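Local atomic coordinates of sensor protein kinase WalK (Staphylococcus aureus, PDB entry 4YWZ), a protein that probably senses an extracellular signal and relays it by histidine autophosphorylation in the essential WalKR two-component system, the fragment here being its extracellular receptor domain. Residues D89-K94 / V117-I122; I72-Q77 / S81-K86; K17-Y22 / Q57-I62. The protein carries 1 engineered substitution. All coordinates share one frame; numbering follows the deposited sequence.

All three contacts attach an element to the same five-stranded antiparallel sheet, whose strand order 2-1-5-4-3 is consistent with the PAS-like fold of Cache sensor domains. Contact 1 and contact 3 lie about 14 Å apart (centres). They meet through strand 114-126 of contact 1: Asn-121 points to helix 90-98, while Trp-118 and Tyr-120 pack on helix 7-37 of contact 3, with Trp-118 CZ3 3.8 Å from Ile-19 CG2. Contact 2 sits at one edge strand, 71-74, its centre about 18 Å from that of contact 3. Even so, Thr-74 OG1 is 2.6 Å from Glu-61 OE2, which joins the neighbouring strands. Contacts 2 and 1, about 15 Å apart by centres, follow each other along the chain.

Contact 1 of 3, residues D89-K94 / V117-I122; sequences DSSVQK and VWVYNI
Asn-121 reaches from strand 117-122 to the first turn of helix 90-98 and gives ND2 to Ser-91 OG at 3.0 Å. The hydroxyl lies close to the plane of the amide, but the bond is bent, with an angle of 133° at the hydrogen. Outside the two segments, ND2 also bonds to Asn-102 and OD1 accepts from Asn-133. The three bonds fix the rotation of this buried amide. Val-92 crosses the amide at about a right angle, and its CG2 comes to 3.7 Å from Asn-121 OD1. Ser-91 OG in turn donates to Asp-89 OD1 at 2.6 Å. Its chi1 of 70° tucks OG between the backbone N and the carbonyl carbon, facing back to that carboxylate. Asp-89 is the N-cap of the helix. Its OD1 also takes Val-92 N at 3.0 Å, from above the carboxylate plane. The helix runs at only 27° to the strand, on one face of the PAS-like sheet. Tyr-120 points to the other face, where helix 7-37 lies. Val-119 is a looser neighbour, with CG1 at 4.4 Å from Ser-91 OG. The solvent side is looser: Ser-90 and Lys-94 are exposed, and the lysine chain leads away from the strand.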
loop_
_atom_site.group_PDB
_atom_site.type_symbol
_atom_site.label_atom_id
_atom_site.label_comp_id
_atom_site.label_asym_id
_atom_site.label_seq_id
_atom_site.Cartn_x
_atom_site.Cartn_y
_atom_site.Cartn_z
ATOM N N ASP A 89 -13.108 -15.641 19.904
ATOM C CA ASP A 89 -12.308 -14.420 19.711
ATOM C C ASP A 89 -13.088 -13.260 20.301
ATOM O O ASP A 89 -14.195 -12.933 19.854
ATOM C CB ASP A 89 -11.983 -14.259 18.260
ATOM C CG ASP A 89 -11.155 -13.059 17.949
ATOM O OD1 ASP A 89 -11.469 -11.922 18.381
ATOM O OD2 ASP A 89 -10.122 -13.255 17.210
ATOM N N SER A 90 -12.489 -12.637 21.328
ATOM C CA SER A 90 -13.155 -11.550 22.028
ATOM C C SER A 90 -13.373 -10.274 21.173
ATOM O O SER A 90 -14.337 -9.557 21.364
ATOM C CB SER A 90 -12.254 -11.078 23.221
ATOM O OG SER A 90 -12.470 -12.084 24.172
ATOM N N SER A 91 -12.451 -10.049 20.245
ATOM C CA SER A 91 -12.586 -8.855 19.388
ATOM C C SER A 91 -13.729 -9.039 18.411
ATOM O O SER A 91 -14.517 -8.137 18.133
ATOM C CB SER A 91 -11.263 -8.520 18.647
ATOM O OG SER A 91 -10.906 -9.455 17.635
ATOM N N VAL A 92 -13.906 -10.262 17.953
ATOM C CA VAL A 92 -15.036 -10.615 17.057
ATOM C C VAL A 92 -16.356 -10.446 17.843
ATOM O O VAL A 92 -17.331 -9.872 17.351
ATOM C CB VAL A 92 -14.924 -12.024 16.496
ATOM C CG1 VAL A 92 -16.193 -12.554 15.798
ATOM C CG2 VAL A 92 -13.724 -12.118 15.548
ATOM N N GLN A 93 -16.390 -10.988 19.067
ATOM C CA GLN A 93 -17.576 -10.859 19.962
ATOM C C GLN A 93 -17.936 -9.395 20.153
ATOM O O GLN A 93 -19.151 -9.076 20.122
ATOM C CB GLN A 93 -17.319 -11.551 21.305
ATOM C CG GLN A 93 -17.148 -13.057 21.231
ATOM C CD GLN A 93 -16.498 -13.844 22.444
ATOM O OE1 GLN A 93 -15.706 -13.346 23.199
ATOM N NE2 GLN A 93 -16.789 -15.110 22.499
ATOM N N LYS A 94 -16.915 -8.546 20.373
ATOM C CA LYS A 94 -17.118 -7.132 20.578
ATOM C C LYS A 94 -17.818 -6.517 19.325
ATOM O O LYS A 94 -18.806 -5.799 19.382
ATOM C CB LYS A 94 -15.926 -6.397 21.051
ATOM C CG LYS A 94 -16.119 -4.946 21.277
ATOM C CD LYS A 94 -14.829 -4.298 21.783
ATOM C CE LYS A 94 -15.100 -2.896 22.217
ATOM N NZ LYS A 94 -13.910 -2.022 22.213
ATOM N N VAL A 117 0.987 -8.158 13.117
ATOM C CA VAL A 117 -0.150 -8.276 12.218
ATOM C C VAL A 117 -1.279 -7.400 12.736
ATOM O O VAL A 117 -1.479 -7.303 13.909
ATOM C CB VAL A 117 -0.641 -9.730 12.159
ATOM C CG1 VAL A 117 -1.973 -9.828 11.417
ATOM C CG2 VAL A 117 0.415 -10.579 11.416
ATOM N N TRP A 118 -1.958 -6.701 11.879
ATOM C CA TRP A 118 -2.998 -5.818 12.288
ATOM C C TRP A 118 -4.293 -6.547 12.017
ATOM O O TRP A 118 -4.625 -6.930 10.877
ATOM C CB TRP A 118 -2.973 -4.478 11.533
ATOM C CG TRP A 118 -3.901 -3.451 12.044
ATOM C CD1 TRP A 118 -3.956 -2.986 13.301
ATOM C CD2 TRP A 118 -4.936 -2.740 11.314
ATOM N NE1 TRP A 118 -4.965 -2.007 13.431
ATOM C CE2 TRP A 118 -5.583 -1.861 12.235
ATOM C CE3 TRP A 118 -5.411 -2.803 10.014
ATOM C CZ2 TRP A 118 -6.622 -1.009 11.850
ATOM C CZ3 TRP A 118 -6.487 -1.997 9.650
ATOM C CH2 TRP A 118 -7.076 -1.131 10.579
ATOM N N VAL A 119 -5.134 -6.665 13.059
ATOM C CA VAL A 119 -6.401 -7.372 12.975
ATOM C C VAL A 119 -7.503 -6.300 13.013
ATOM O O VAL A 119 -7.514 -5.381 13.857
ATOM C CB VAL A 119 -6.671 -8.294 14.194
ATOM C CG1 VAL A 119 -8.137 -8.790 14.269
ATOM C CG2 VAL A 119 -5.632 -9.412 14.223
ATOM N N TYR A 120 -8.348 -6.341 11.973
ATOM C CA TYR A 120 -9.510 -5.407 11.802
ATOM C C TYR A 120 -10.738 -6.273 11.678
ATOM O O TYR A 120 -10.863 -7.187 10.862
ATOM C CB TYR A 120 -9.284 -4.552 10.580
ATOM C CG TYR A 120 -10.411 -3.579 10.303
ATOM C CD1 TYR A 120 -10.520 -2.488 11.099
ATOM C CD2 TYR A 120 -11.284 -3.780 9.276
ATOM C CE1 TYR A 120 -11.548 -1.546 10.896
ATOM C CE2 TYR A 120 -12.306 -2.884 9.026
ATOM C CZ TYR A 120 -12.437 -1.821 9.870
ATOM O OH TYR A 120 -13.469 -0.850 9.654
ATOM N N ASN A 121 -11.762 -5.913 12.455
ATOM C CA ASN A 121 -13.050 -6.473 12.363
ATOM C C ASN A 121 -14.098 -5.375 11.964
ATOM O O ASN A 121 -14.104 -4.274 12.521
ATOM C CB ASN A 121 -13.500 -6.956 13.738
ATOM C CG ASN A 121 -12.769 -8.178 14.197
ATOM O OD1 ASN A 121 -12.830 -9.188 13.526
ATOM N ND2 ASN A 121 -12.105 -8.085 15.285
ATOM N N ILE A 122 -14.901 -5.748 10.977
ATOM C CA ILE A 122 -16.069 -4.921 10.582
ATOM C C ILE A 122 -17.305 -5.782 10.541
ATOM O O ILE A 122 -17.398 -6.789 9.865
ATOM C CB ILE A 122 -15.854 -4.129 9.267
ATOM C CG1 ILE A 122 -17.129 -3.292 8.982
ATOM C CG2 ILE A 122 -15.444 -4.995 8.119
ATOM C CD1 ILE A 122 -16.984 -2.313 7.838
#

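Contact 2 of 3, residues I72-Q77 / S81-K86; sequences IATTKQ and SLINQK
Ile-83 leans on the backbone of the edge strand, with its CG2 at 3.7 Å from Ile-72 O. Its other branch goes to Thr-74, where CG1 stands 4.4 Å from CG2 of the threonine. No hydrogen bond links the two segments, so the touch is by van der Waals contact alone. With chi1 at -63°, CG2 is anti to the backbone N, while CG1 lies beside that N, which spreads the two branches along the strand. The next shell holds each partner in place. Ile-83 occupies the second position of a type II turn, closed by Gln-85 N to Leu-82 O at 3.0 Å. Asn-84 takes the third position with a positive phi. The backbones of Asn-84 and Gln-85 bond in turn to Ile-71, just ahead of the strand segment. Thr-74 is held by its hydroxyl, which bonds to Glu-61 on the next strand. The same OG1 accepts Lys-76 N at 3.0 Å in a nearly straight bond (170°), forming an ST turn as the strand ends. The side chain of Ile-72 starts away from 81-86 and touches Phe-64 and Asp-66 on strand 59-66. Ile-72 and Ala-73 both pair with Phe-64, a classic beta bulge in an edge strand of the PAS-like sheet.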
loop_
_atom_site.group_PDB
_atom_site.type_symbol
_atom_site.label_atom_id
_atom_site.label_comp_id
_atom_site.label_asym_id
_atom_site.label_seq_id
_atom_site.Cartn_x
_atom_site.Cartn_y
_atom_site.Cartn_z
ATOM N N ILE A 72 -17.581 -19.273 8.960
ATOM C CA ILE A 72 -18.341 -19.720 7.757
ATOM C C ILE A 72 -17.428 -19.911 6.601
ATOM O O ILE A 72 -17.588 -20.889 5.751
ATOM C CB ILE A 72 -19.456 -18.666 7.418
ATOM C CG1 ILE A 72 -20.490 -18.519 8.542
ATOM C CG2 ILE A 72 -20.196 -19.013 6.123
ATOM C CD1 ILE A 72 -21.067 -19.846 8.982
ATOM N N ALA A 73 -16.440 -19.024 6.468
ATOM C CA ALA A 73 -15.604 -19.008 5.268
ATOM C C ALA A 73 -14.279 -18.360 5.634
ATOM O O ALA A 73 -14.221 -17.473 6.464
ATOM C CB ALA A 73 -16.245 -18.209 4.168
ATOM N N THR A 74 -13.259 -18.814 4.900
ATOM C CA THR A 74 -11.930 -18.247 4.943
ATOM C C THR A 74 -11.343 -18.193 3.543
ATOM O O THR A 74 -11.670 -19.012 2.664
ATOM C CB THR A 74 -10.948 -19.048 5.848
ATOM O OG1 THR A 74 -9.639 -18.455 5.773
ATOM C CG2 THR A 74 -10.829 -20.536 5.495
ATOM N N THR A 75 -10.436 -17.243 3.350
ATOM C CA THR A 75 -9.654 -17.126 2.114
ATOM C C THR A 75 -8.354 -17.941 2.110
ATOM O O THR A 75 -7.740 -18.078 1.018
ATOM C CB THR A 75 -9.278 -15.720 1.857
ATOM O OG1 THR A 75 -8.430 -15.213 2.912
ATOM C CG2 THR A 75 -10.516 -14.874 1.768
ATOM N N LYS A 76 -8.011 -18.536 3.232
ATOM C CA LYS A 76 -6.774 -19.300 3.404
ATOM C C LYS A 76 -7.040 -20.797 3.416
ATOM O O LYS A 76 -7.624 -21.382 4.361
ATOM C CB LYS A 76 -5.988 -18.787 4.629
ATOM C CG LYS A 76 -4.674 -19.491 4.850
ATOM C CD LYS A 76 -3.718 -18.798 5.844
ATOM C CE LYS A 76 -3.392 -17.343 5.621
ATOM N NZ LYS A 76 -2.538 -16.918 4.450
ATOM N N GLN A 77 -6.670 -21.422 2.293
ATOM C CA GLN A 77 -6.930 -22.873 2.087
ATOM C C GLN A 77 -6.355 -23.742 3.223
ATOM O O GLN A 77 -6.983 -24.694 3.689
ATOM C CB GLN A 77 -6.401 -23.257 0.685
ATOM C CG GLN A 77 -6.518 -24.721 0.305
ATOM C CD GLN A 77 -5.186 -25.274 -0.205
ATOM O OE1 GLN A 77 -4.314 -25.684 0.582
ATOM N NE2 GLN A 77 -5.012 -25.270 -1.528
ATOM N N SER A 81 -9.763 -26.242 7.969
ATOM C CA SER A 81 -10.233 -26.889 9.188
ATOM C C SER A 81 -11.012 -25.972 10.189
ATOM O O SER A 81 -11.800 -26.464 11.000
ATOM C CB SER A 81 -9.121 -27.613 9.896
ATOM O OG SER A 81 -8.117 -26.753 10.378
ATOM N N LEU A 82 -10.809 -24.635 10.124
ATOM C CA LEU A 82 -11.553 -23.733 10.985
ATOM C C LEU A 82 -13.019 -23.641 10.640
ATOM O O LEU A 82 -13.804 -23.203 11.497
ATOM C CB LEU A 82 -10.966 -22.323 10.935
ATOM C CG LEU A 82 -9.491 -22.154 11.346
ATOM C CD1 LEU A 82 -9.137 -20.694 11.219
ATOM C CD2 LEU A 82 -9.273 -22.706 12.758
ATOM N N ILE A 83 -13.408 -23.935 9.393
ATOM C CA ILE A 83 -14.807 -23.760 8.957
ATOM C C ILE A 83 -15.709 -24.575 9.901
ATOM O O ILE A 83 -15.399 -25.744 10.235
ATOM C CB ILE A 83 -14.984 -24.147 7.464
ATOM C CG1 ILE A 83 -14.141 -23.203 6.586
ATOM C CG2 ILE A 83 -16.446 -24.135 7.046
ATOM C CD1 ILE A 83 -13.802 -23.816 5.259
ATOM N N ASN A 84 -16.807 -23.975 10.321
ATOM C CA ASN A 84 -17.769 -24.494 11.257
ATOM C C ASN A 84 -17.347 -24.578 12.740
ATOM O O ASN A 84 -18.133 -25.018 13.572
ATOM C CB ASN A 84 -18.261 -25.873 10.785
ATOM C CG ASN A 84 -19.045 -25.755 9.506
ATOM O OD1 ASN A 84 -19.824 -24.838 9.339
ATOM N ND2 ASN A 84 -18.772 -26.612 8.574
ATOM N N GLN A 85 -16.156 -24.138 13.062
ATOM C CA GLN A 85 -15.736 -23.986 14.433
ATOM C C GLN A 85 -16.119 -22.621 14.961
ATOM O O GLN A 85 -16.252 -21.672 14.216
ATOM C CB GLN A 85 -14.240 -24.215 14.520
ATOM C CG GLN A 85 -13.889 -25.591 13.967
ATOM C CD GLN A 85 -12.477 -26.102 14.151
ATOM O OE1 GLN A 85 -11.481 -25.422 13.894
ATOM N NE2 GLN A 85 -12.392 -27.377 14.504
ATOM N N LYS A 86 -16.283 -22.531 16.287
ATOM C CA LYS A 86 -16.384 -21.278 16.955
ATOM C C LYS A 86 -15.089 -20.484 16.862
ATOM O O LYS A 86 -14.002 -21.009 17.042
ATOM C CB LYS A 86 -16.685 -21.518 18.464
ATOM C CG LYS A 86 -18.086 -22.070 18.747
ATOM C CD LYS A 86 -19.167 -21.022 18.793
ATOM C CE LYS A 86 -20.529 -21.719 18.783
ATOM N NZ LYS A 86 -21.615 -20.762 19.177
#

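Contact 3 of 3, residues K17-Y22 / Q57-I62; sequences KNITQY and QEIGEI
Ile-19 of the long helix 7-37 packs against Glu-58 and Ile-59, where strand 59-66 begins. This joins the N-terminal helix to the PAS-like sheet of the Cache domain. From CB the isoleucine divides in two. CG2 is directed to the rim of Trp-118, in strand 114-126. CG1 takes the position beside the backbone N, and chi2 of -51° bends the chain so that CD1 points to the strand. CD1 does the touching across this contact. It lies 3.9 Å from Ile-59 CG1 and 4.1 Å from Glu-58 CB, so a single methyl meets both residues. Ile-19 also touches Met-56 and Ser-138, which helps bury it.

Ile-59 in turn leans on Ala-54, in helix 46-54. Just after it, Gly-60 and Glu-61 both pair with Glu-137, a classic beta bulge. The Glu-58 chain bends at chi2 and its OE2 ends 4.2 Å from Asn-18 ND2, too far for a hydrogen bond. The firmer polar partner of Asn-18 belongs to the dimer: its OD1 accepts from Asn-14 of the second subunit. Gln-21 accepts from that same Asn-14. Leu-11 of the second subunit packs on Asn-18 and Tyr-22. Ile-19 is thus one of the residues by which the helix meets the sheet, while Asn-18, Gln-21 and Tyr-22 meet the other subunit. Within the helix, Lys-17 O has two donors. It takes Gln-21 N at 2.9 Å in the regular helical bond. It also takes the hydroxyl of Thr-20, whose OG1 lies 2.8 Å from Lys-17 O, tilted 28° from the carbonyl plane.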
loop_
_atom_site.group_PDB
_atom_site.type_symbol
_atom_site.label_atom_id
_atom_site.label_comp_id
_atom_site.label_asym_id
_atom_site.label_seq_id
_atom_site.Cartn_x
_atom_site.Cartn_y
_atom_site.Cartn_z
ATOM N N LYS A 17 -5.892 2.938 6.873
ATOM C CA LYS A 17 -7.009 3.627 6.144
ATOM C C LYS A 17 -7.335 2.902 4.914
ATOM O O LYS A 17 -8.497 2.620 4.567
ATOM C CB LYS A 17 -6.681 5.057 5.853
ATOM C CG LYS A 17 -7.830 5.832 5.203
ATOM C CD LYS A 17 -7.309 7.243 4.843
ATOM C CE LYS A 17 -8.402 7.988 4.126
ATOM N NZ LYS A 17 -7.900 9.330 3.732
ATOM N N ASN A 18 -6.322 2.472 4.178
ATOM C CA ASN A 18 -6.475 1.646 3.048
ATOM C C ASN A 18 -7.247 0.283 3.215
ATOM O O ASN A 18 -8.181 -0.076 2.461
ATOM C CB ASN A 18 -5.098 1.461 2.523
ATOM C CG ASN A 18 -5.056 1.142 1.065
ATOM O OD1 ASN A 18 -5.486 1.962 0.188
ATOM N ND2 ASN A 18 -4.616 -0.056 0.769
ATOM N N ILE A 19 -6.842 -0.487 4.208
ATOM C CA ILE A 19 -7.498 -1.724 4.584
ATOM C C ILE A 19 -8.984 -1.375 4.919
ATOM O O ILE A 19 -9.866 -2.121 4.524
ATOM C CB ILE A 19 -6.837 -2.378 5.775
ATOM C CG1 ILE A 19 -5.405 -2.905 5.478
ATOM C CG2 ILE A 19 -7.680 -3.510 6.321
ATOM C CD1 ILE A 19 -5.282 -3.775 4.286
ATOM N N THR A 20 -9.187 -0.382 5.754
ATOM C CA THR A 20 -10.565 -0.060 6.190
ATOM C C THR A 20 -11.502 0.347 5.032
ATOM O O THR A 20 -12.689 -0.017 5.017
ATOM C CB THR A 20 -10.643 1.005 7.274
ATOM O OG1 THR A 20 -10.202 2.249 6.781
ATOM C CG2 THR A 20 -9.749 0.699 8.433
ATOM N N GLN A 21 -10.976 1.109 4.056
ATOM C CA GLN A 21 -11.801 1.513 2.913
ATOM C C GLN A 21 -12.097 0.256 2.061
ATOM O O GLN A 21 -13.217 0.094 1.559
ATOM C CB GLN A 21 -11.095 2.629 2.150
ATOM C CG GLN A 21 -11.062 3.924 2.878
ATOM C CD GLN A 21 -10.240 4.997 2.178
ATOM O OE1 GLN A 21 -9.280 4.673 1.553
ATOM N NE2 GLN A 21 -10.613 6.258 2.327
ATOM N N TYR A 22 -11.111 -0.662 1.824
ATOM C CA TYR A 22 -11.414 -1.905 1.132
ATOM C C TYR A 22 -12.470 -2.737 1.889
ATOM O O TYR A 22 -13.413 -3.343 1.287
ATOM C CB TYR A 22 -10.182 -2.767 0.920
ATOM C CG TYR A 22 -9.460 -2.490 -0.362
ATOM C CD1 TYR A 22 -9.954 -2.935 -1.581
ATOM C CD2 TYR A 22 -8.189 -1.862 -0.354
ATOM C CE1 TYR A 22 -9.291 -2.606 -2.814
ATOM C CE2 TYR A 22 -7.503 -1.599 -1.543
ATOM C CZ TYR A 22 -8.049 -1.980 -2.780
ATOM O OH TYR A 22 -7.329 -1.688 -3.984
ATOM N N GLN A 57 -2.294 -7.448 -1.927
ATOM C CA GLN A 57 -1.008 -7.865 -1.303
ATOM C C GLN A 57 -0.985 -7.671 0.239
ATOM O O GLN A 57 -0.355 -8.433 0.929
ATOM C CB GLN A 57 0.226 -7.168 -1.911
ATOM C CG GLN A 57 0.089 -6.724 -3.382
ATOM C CD GLN A 57 1.175 -5.659 -3.803
ATOM O OE1 GLN A 57 0.847 -4.589 -4.321
ATOM N NE2 GLN A 57 2.456 -5.961 -3.544
ATOM N N GLU A 58 -1.589 -6.625 0.705
ATOM C CA GLU A 58 -1.541 -6.275 2.127
ATOM C C GLU A 58 -2.448 -7.160 3.016
ATOM O O GLU A 58 -2.371 -7.022 4.231
ATOM C CB GLU A 58 -1.888 -4.815 2.316
ATOM C CG GLU A 58 -0.948 -3.806 1.588
ATOM C CD GLU A 58 -1.390 -3.347 0.180
ATOM O OE1 GLU A 58 -2.005 -4.156 -0.607
ATOM O OE2 GLU A 58 -1.083 -2.146 -0.145
ATOM N N ILE A 59 -3.366 -7.963 2.422
ATOM C CA ILE A 59 -4.254 -8.811 3.245
ATOM C C ILE A 59 -3.709 -10.222 3.325
ATOM O O ILE A 59 -3.401 -10.890 2.281
ATOM C CB ILE A 59 -5.660 -8.758 2.684
ATOM C CG1 ILE A 59 -6.224 -7.366 3.021
ATOM C CG2 ILE A 59 -6.516 -9.885 3.349
ATOM C CD1 ILE A 59 -7.642 -7.128 2.667
ATOM N N GLY A 60 -3.541 -10.720 4.556
ATOM C CA GLY A 60 -3.145 -12.092 4.852
ATOM C C GLY A 60 -4.278 -13.096 4.711
ATOM O O GLY A 60 -4.203 -14.062 3.971
ATOM N N GLU A 61 -5.371 -12.831 5.419
ATOM C CA GLU A 61 -6.544 -13.705 5.437
ATOM C C GLU A 61 -7.788 -12.892 5.773
ATOM O O GLU A 61 -7.673 -11.910 6.474
ATOM C CB GLU A 61 -6.386 -14.691 6.531
ATOM C CG GLU A 61 -7.446 -15.821 6.527
ATOM C CD GLU A 61 -7.268 -16.854 7.659
ATOM O OE1 GLU A 61 -6.361 -16.756 8.505
ATOM O OE2 GLU A 61 -8.134 -17.732 7.764
ATOM N N ILE A 62 -8.914 -13.262 5.168
ATOM C CA ILE A 62 -10.203 -12.714 5.553
ATOM C C ILE A 62 -11.016 -13.918 5.988
ATOM O O ILE A 62 -11.055 -14.970 5.292
ATOM C CB ILE A 62 -10.904 -11.960 4.430
ATOM C CG1 ILE A 62 -9.989 -10.896 3.807
ATOM C CG2 ILE A 62 -12.220 -11.392 4.985
ATOM C CD1 ILE A 62 -10.614 -10.138 2.625
#